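Beta-lactamase (Burkholderia cenocepacia, PDB 5E2G) probably hydrolyses beta-lactams to substituted beta-amino acids, as a serine hydrolase of the class C beta-lactamase family. Local coordinates at residues Gly42-Ser45 with Gly49-Val52; Pro16-Lys19 with Gly25-Ile28; Leu104-Thr109 with Tyr140-His145. All coordinates share one frame; numbering follows the deposited sequence.

Contact 1. Residues Gly42-Ser45 with Gly49-Val52; sequences GVMS and GKPV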
loop_
_atom_site.group_PDB
_atom_site.type_symbol
_atom_site.label_atom_id
_atom_site.label_comp_id
_atom_site.label_asym_id
_atom_site.label_seq_id
_atom_site.Cartn_x
_atom_site.Cartn_y
_atom_site.Cartn_z
ATOM N N GLY A 42 -12.758 14.612 -13.459
ATOM C CA GLY A 42 -12.616 13.945 -14.736
ATOM C C GLY A 42 -13.490 12.707 -14.872
ATOM O O GLY A 42 -14.585 12.624 -14.313
ATOM N N VAL A 43 -12.983 11.729 -15.632
ATOM C CA VAL A 43 -13.798 10.645 -16.172
ATOM C C VAL A 43 -13.144 9.287 -15.924
ATOM O O VAL A 43 -11.917 9.166 -15.841
ATOM C CB VAL A 43 -14.065 10.845 -17.683
ATOM C CG1 VAL A 43 -15.047 11.997 -17.900
ATOM C CG2 VAL A 43 -12.761 11.112 -18.429
HETATM N N MSE A 44 -13.989 8.257 -15.839
HETATM C CA MSE A 44 -13.591 6.881 -15.544
HETATM C C MSE A 44 -12.997 6.151 -16.731
HETATM O O MSE A 44 -12.194 5.230 -16.556
HETATM C CB MSE A 44 -14.794 6.069 -15.063
HETATM C CG MSE A 44 -15.437 6.544 -13.786
HETATM SE SE MSE A 44 -16.917 5.379 -13.280
HETATM C CE MSE A 44 -16.126 3.656 -13.714
ATOM N N SER A 45 -13.428 6.539 -17.932
ATOM C CA SER A 45 -13.107 5.805 -19.152
ATOM C C SER A 45 -13.255 6.723 -20.356
ATOM O O SER A 45 -14.321 7.308 -20.559
ATOM C CB SER A 45 -14.019 4.585 -19.307
ATOM O OG SER A 45 -13.861 3.989 -20.582
ATOM N N GLY A 49 -16.721 7.988 -21.276
ATOM C CA GLY A 49 -16.853 9.330 -20.739
ATOM C C GLY A 49 -17.589 9.444 -19.419
ATOM O O GLY A 49 -17.970 10.545 -19.014
ATOM N N LYS A 50 -17.789 8.322 -18.744
ATOM C CA LYS A 50 -18.501 8.320 -17.470
ATOM C C LYS A 50 -17.649 8.986 -16.388
ATOM O O LYS A 50 -16.458 8.681 -16.269
ATOM C CB LYS A 50 -18.856 6.885 -17.081
ATOM C CG LYS A 50 -19.736 6.776 -15.848
ATOM C CD LYS A 50 -20.423 5.418 -15.761
ATOM C CE LYS A 50 -19.416 4.304 -15.543
ATOM N NZ LYS A 50 -20.077 2.980 -15.360
ATOM N N PRO A 51 -18.212 9.891 -15.591
ATOM C CA PRO A 51 -17.394 10.673 -14.661
ATOM C C PRO A 51 -17.026 9.894 -13.409
ATOM O O PRO A 51 -17.693 8.939 -13.006
ATOM C CB PRO A 51 -18.303 11.854 -14.310
ATOM C CG PRO A 51 -19.664 11.289 -14.419
ATOM C CD PRO A 51 -19.622 10.313 -15.565
ATOM N N VAL A 52 -15.938 10.340 -12.785
ATOM C CA VAL A 52 -15.519 9.765 -11.520
ATOM C C VAL A 52 -16.521 10.164 -10.448
ATOM O O VAL A 52 -16.821 11.352 -10.271
ATOM C CB VAL A 52 -14.097 10.222 -11.163
ATOM C CG1 VAL A 52 -13.726 9.745 -9.787
ATOM C CG2 VAL A 52 -13.094 9.716 -12.184
HETATM O O HOH W 1 -15.803 13.982 -11.424
#

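Contact 2. Residues Pro16-Lys19 with Gly25-Ile28; sequences PLMK and GMAI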
loop_
_atom_site.group_PDB
_atom_site.type_symbol
_atom_site.label_atom_id
_atom_site.label_comp_id
_atom_site.label_asym_id
_atom_site.label_seq_id
_atom_site.Cartn_x
_atom_site.Cartn_y
_atom_site.Cartn_z
ATOM N N PRO A 16 -3.528 20.879 -12.992
ATOM C CA PRO A 16 -2.362 20.878 -13.890
ATOM C C PRO A 16 -1.723 19.514 -14.000
ATOM O O PRO A 16 -1.221 19.156 -15.071
ATOM C CB PRO A 16 -1.411 21.897 -13.244
ATOM C CG PRO A 16 -2.247 22.651 -12.256
ATOM C CD PRO A 16 -3.258 21.668 -11.779
ATOM N N LEU A 17 -1.735 18.741 -12.914
ATOM C CA LEU A 17 -1.230 17.374 -12.959
ATOM C C LEU A 17 -1.968 16.550 -14.005
ATOM O O LEU A 17 -1.349 15.902 -14.858
ATOM C CB LEU A 17 -1.369 16.730 -11.582
ATOM C CG LEU A 17 -0.104 16.368 -10.811
ATOM C CD1 LEU A 17 -0.308 15.033 -10.122
ATOM C CD2 LEU A 17 1.130 16.346 -11.701
HETATM N N MSE A 18 -3.290 16.548 -13.947
HETATM C CA MSE A 18 -4.060 15.769 -14.895
HETATM C C MSE A 18 -3.862 16.353 -16.278
HETATM O O MSE A 18 -3.929 15.654 -17.284
HETATM C CB MSE A 18 -5.529 15.761 -14.503
HETATM C CG MSE A 18 -5.760 15.249 -13.102
HETATM SE SE MSE A 18 -7.612 15.431 -12.591
HETATM C CE MSE A 18 -8.396 14.485 -14.100
ATOM N N LYS A 19 -3.592 17.655 -16.314
ATOM C CA LYS A 19 -3.325 18.315 -17.584
ATOM C C LYS A 19 -2.022 17.811 -18.191
ATOM O O LYS A 19 -2.002 17.276 -19.305
ATOM C CB LYS A 19 -3.285 19.829 -17.374
ATOM C CG LYS A 19 -3.311 20.657 -18.643
ATOM C CD LYS A 19 -3.227 22.130 -18.297
ATOM C CE LYS A 19 -3.401 23.014 -19.522
ATOM N NZ LYS A 19 -2.340 22.798 -20.544
ATOM N N GLY A 25 -9.006 10.915 -15.107
ATOM C CA GLY A 25 -9.726 11.122 -13.870
ATOM C C GLY A 25 -8.857 10.888 -12.658
ATOM O O GLY A 25 -7.851 10.174 -12.705
HETATM N N MSE A 26 -9.266 11.512 -11.561
HETATM C CA MSE A 26 -8.647 11.319 -10.261
HETATM C C MSE A 26 -9.690 11.424 -9.167
HETATM O O MSE A 26 -10.663 12.147 -9.294
HETATM C CB MSE A 26 -7.545 12.350 -9.998
HETATM C CG MSE A 26 -6.384 12.291 -10.945
HETATM SE SE MSE A 26 -4.909 13.301 -10.230
HETATM C CE MSE A 26 -4.492 12.193 -8.674
ATOM N N ALA A 27 -9.476 10.702 -8.080
ATOM C CA ALA A 27 -10.265 10.861 -6.872
ATOM C C ALA A 27 -9.309 11.186 -5.737
ATOM O O ALA A 27 -8.292 10.505 -5.566
ATOM C CB ALA A 27 -11.079 9.604 -6.565
ATOM N N ILE A 28 -9.617 12.245 -4.994
ATOM C CA ILE A 28 -8.749 12.761 -3.942
ATOM C C ILE A 28 -9.506 12.682 -2.629
ATOM O O ILE A 28 -10.604 13.236 -2.511
ATOM C CB ILE A 28 -8.316 14.211 -4.212
ATOM C CG1 ILE A 28 -7.934 14.416 -5.687
ATOM C CG2 ILE A 28 -7.207 14.608 -3.254
ATOM C CD1 ILE A 28 -6.729 13.637 -6.149
#

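Contact 3. Residues Leu104-Thr109 with Tyr140-His145; sequences LLQLGT and YAPGTH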
loop_
_atom_site.group_PDB
_atom_site.type_symbol
_atom_site.label_atom_id
_atom_site.label_comp_id
_atom_site.label_asym_id
_atom_site.label_seq_id
_atom_site.Cartn_x
_atom_site.Cartn_y
_atom_site.Cartn_z
ATOM N N LEU A 104 8.728 -13.737 8.322
ATOM C CA LEU A 104 7.623 -12.904 7.867
ATOM C C LEU A 104 8.005 -11.427 7.903
ATOM O O LEU A 104 7.629 -10.661 7.015
ATOM C CB LEU A 104 6.378 -13.180 8.718
ATOM C CG LEU A 104 5.511 -14.421 8.435
ATOM C CD1 LEU A 104 6.277 -15.713 8.402
ATOM C CD2 LEU A 104 4.451 -14.518 9.479
ATOM N N LEU A 105 8.800 -11.024 8.896
ATOM C CA LEU A 105 9.250 -9.635 8.981
ATOM C C LEU A 105 10.091 -9.240 7.770
ATOM O O LEU A 105 9.909 -8.154 7.208
ATOM C CB LEU A 105 10.038 -9.423 10.271
ATOM C CG LEU A 105 10.381 -7.964 10.574
ATOM C CD1 LEU A 105 9.103 -7.132 10.691
ATOM C CD2 LEU A 105 11.221 -7.869 11.837
ATOM N N GLN A 106 11.014 -10.108 7.351
ATOM C CA GLN A 106 11.828 -9.820 6.173
ATOM C C GLN A 106 10.985 -9.695 4.907
ATOM O O GLN A 106 11.325 -8.919 4.009
ATOM C CB GLN A 106 12.906 -10.896 6.026
ATOM C CG GLN A 106 13.971 -10.755 7.108
ATOM C CD GLN A 106 14.650 -12.063 7.501
ATOM O OE1 GLN A 106 14.441 -13.102 6.887
ATOM N NE2 GLN A 106 15.473 -12.003 8.540
ATOM N N LEU A 107 9.874 -10.426 4.819
ATOM C CA LEU A 107 8.995 -10.265 3.668
ATOM C C LEU A 107 8.230 -8.944 3.717
ATOM O O LEU A 107 7.947 -8.354 2.669
ATOM C CB LEU A 107 8.031 -11.447 3.588
ATOM C CG LEU A 107 8.748 -12.787 3.422
ATOM C CD1 LEU A 107 7.771 -13.943 3.528
ATOM C CD2 LEU A 107 9.493 -12.821 2.094
ATOM N N GLY A 108 7.887 -8.465 4.908
ATOM C CA GLY A 108 7.132 -7.240 5.046
ATOM C C GLY A 108 7.960 -5.986 5.065
ATOM O O GLY A 108 7.423 -4.880 5.177
ATOM N N THR A 109 9.275 -6.126 4.954
ATOM C CA THR A 109 10.181 -4.989 4.953
ATOM C C THR A 109 11.035 -4.933 3.690
ATOM O O THR A 109 11.913 -4.070 3.592
ATOM C CB THR A 109 11.070 -5.018 6.208
ATOM O OG1 THR A 109 11.841 -6.230 6.239
ATOM C CG2 THR A 109 10.218 -4.932 7.479
ATOM N N TYR A 140 21.695 -11.612 -1.010
ATOM C CA TYR A 140 22.167 -11.081 0.254
ATOM C C TYR A 140 21.608 -11.922 1.394
ATOM O O TYR A 140 20.588 -12.595 1.247
ATOM C CB TYR A 140 21.738 -9.615 0.434
ATOM C CG TYR A 140 22.303 -8.665 -0.589
ATOM C CD1 TYR A 140 23.600 -8.202 -0.478
ATOM C CD2 TYR A 140 21.543 -8.230 -1.662
ATOM C CE1 TYR A 140 24.139 -7.324 -1.400
ATOM C CE2 TYR A 140 22.073 -7.350 -2.601
ATOM C CZ TYR A 140 23.375 -6.902 -2.459
ATOM O OH TYR A 140 23.929 -6.024 -3.366
ATOM N N ALA A 141 22.280 -11.871 2.539
ATOM C CA ALA A 141 21.715 -12.469 3.735
ATOM C C ALA A 141 20.384 -11.797 4.065
ATOM O O ALA A 141 20.191 -10.612 3.769
ATOM C CB ALA A 141 22.676 -12.327 4.910
ATOM N N PRO A 142 19.443 -12.527 4.664
ATOM C CA PRO A 142 18.150 -11.914 5.001
ATOM C C PRO A 142 18.319 -10.756 5.973
ATOM O O PRO A 142 19.143 -10.800 6.889
ATOM C CB PRO A 142 17.364 -13.068 5.631
ATOM C CG PRO A 142 18.020 -14.320 5.133
ATOM C CD PRO A 142 19.466 -13.976 4.945
ATOM N N GLY A 143 17.543 -9.698 5.745
ATOM C CA GLY A 143 17.517 -8.576 6.661
ATOM C C GLY A 143 18.684 -7.621 6.571
ATOM O O GLY A 143 18.915 -6.869 7.516
ATOM N N THR A 144 19.434 -7.617 5.465
ATOM C CA THR A 144 20.563 -6.708 5.299
ATOM C C THR A 144 20.425 -5.754 4.124
ATOM O O THR A 144 21.157 -4.756 4.080
ATOM C CB THR A 144 21.886 -7.476 5.106
ATOM O OG1 THR A 144 21.835 -8.217 3.884
ATOM C CG2 THR A 144 22.160 -8.416 6.252
ATOM N N HIS A 145 19.555 -6.036 3.160
ATOM C CA HIS A 145 19.392 -5.152 2.020
ATOM C C HIS A 145 17.922 -5.025 1.679
ATOM O O HIS A 145 17.185 -6.012 1.696
ATOM C CB HIS A 145 20.176 -5.655 0.805
ATOM C CG HIS A 145 21.657 -5.536 0.967
ATOM N ND1 HIS A 145 22.377 -6.340 1.824
ATOM C CD2 HIS A 145 22.548 -4.684 0.409
ATOM C CE1 HIS A 145 23.650 -5.989 1.787
ATOM N NE2 HIS A 145 23.782 -4.996 0.927
#

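Contact 1. Residues Gly42-Ser45 with Gly49-Val52
Val52 lays its methyl CG2 on one face of the Val43-Met44 peptide group, almost straight above Val43 C at 3.8 Å. Rotation about the first side-chain bond of Val52, with CG2 anti to its own carbonyl carbon, brings that methyl inward. The N-H of the same peptide group is directed at Lys50 O, with an N-H...O angle of 178°; the 2.5 Å between Met44 N and Lys50 O is unusually short and should be read with caution. A second bond, from Val52 N to Gly42 O (3.1 Å), reaches its acceptor tilted 30° from the carbonyl plane. These two bonds flank Val43 and Pro51, which form the non-hydrogen-bonded pair of a single antiparallel bridge, so a proline, lacking an N-H, costs no bond between the two segments. The turn is a hairpin-like loop with a single bridge where the chain leaves strand 35-42, an outermost strand of the main sheet, and a bent bond from Gly49 N to Ser45 O, also short, lies at its closed end. Outside the backbone, selenomethionine Met44 and Lys50 cross obliquely: SE lies 3.5 Å from Lys50 CE, while Met44 CG sits 3.4 Å from Pro51 O. A bend at chi3 (66°) sets Lys50 CE beside the selenium; NZ beyond it bonds to Ala195 O. On the other flank, Val43 CG1 rests 3.4 Å from Gly49 O. At the open end, a water donates to Val52 O (3.0 Å) and weakly to Gly42 O.

Contact 2. Residues Pro16-Lys19 with Gly25-Ile28
Met18 and Met26, both selenomethionines, carry most of the contact, and it is apolar: no hydrogen bond joins the two segments. The two side chains run alongside in opposing senses, each meeting the other near its middle. Met18 CG lies 3.6 Å from Met26 SE, and Met18 SE in return lies 3.8 Å from Met26 CG. A second apolar touch comes from the methyl end of Met18. Its chain is straight at chi2 and then bends at chi3 (54°), which brings CE to within 3.6 Å of Gly25 CA, a backbone carbon that carries no side chain. Polar groups are satisfied elsewhere: Gly25 N bonds to Asn339 OD1, and Met26 is paired through its backbone with Tyr41 of the adjoining strand. Further apolar neighbours surround the pair, with Met26 also touching Ile14 of helix 3-21 and Met336 and Ala338 of strand 332-338, and Met18 reaching across to Tyr41 and Ile23. Helix 3-21 is thus laid on one face of the antiparallel sheet and followed after a short loop by strand 25-32, the helix-on-sheet layering expected of the alpha/beta domain in the serine beta-lactamase and penicillin-binding protein fold.

Contact 3. Residues Leu104-Thr109 with Tyr140-His145
Gln106 has CG anti to its own carbonyl carbon (chi1 -71°) and a chain extended beyond CG (chi2 151°), which carries its carboxamide away from the helix and over Pro142. The two side chains touch across a face of the amide rather than end on: Pro142 CB lies above that plane, displaced toward the oxygen, 3.4 Å from Gln106 CD and 3.2 Å from Gln106 OE1. No hydrogen bond crosses the contact; OE1 instead accepts from Thr103 N just before the helix, a bond that limits how far the amide can turn. Farther in, Gln106 CG comes within 4.0 Å of Gly143 N. The proline surface is presented by a type II turn from Ala141 to Thr144, in which Gly143 takes the position of positive phi (78°) that favours glycine. Thr144 OG1 reaches back across the turn to donate to Ala141 O (2.9 Å), and His145 ND1 donates in its ring plane to the same hydroxyl (2.8 Å). Backbone bonding of Gly143 with Thr111 ties the turn to the loop after the helix. The Pro-Gly turn leads into strand 145-146 and then a Tyr-Ser-Asn sequence, consistent with the Tyr-x-Asn motif of class C beta-lactamases and related penicillin-binding proteins.

Overall arrangement
Followed from the N terminus, the three contacts come in series: none nests inside or crosses another. Contact 2 closes first, folding the end of helix 3-21 back against the start of strand 25-32. Contact 1 closes next, a tight turn beyond strand 35-42. These two touch, Val52 packing on Gly25, Met26 and Ala27, with centres 11 Å apart; both lie at the end of the large antiparallel sheet where strand 35-42 is outermost. Contact 3 closes a longer excursion that includes helix 126-135, joining helix 104-108 to the turn before strand 145-146. It lies across the chain's centre from both of the others, its nearest atoms about 24 Å from contact 2 and about 30 Å from contact 1.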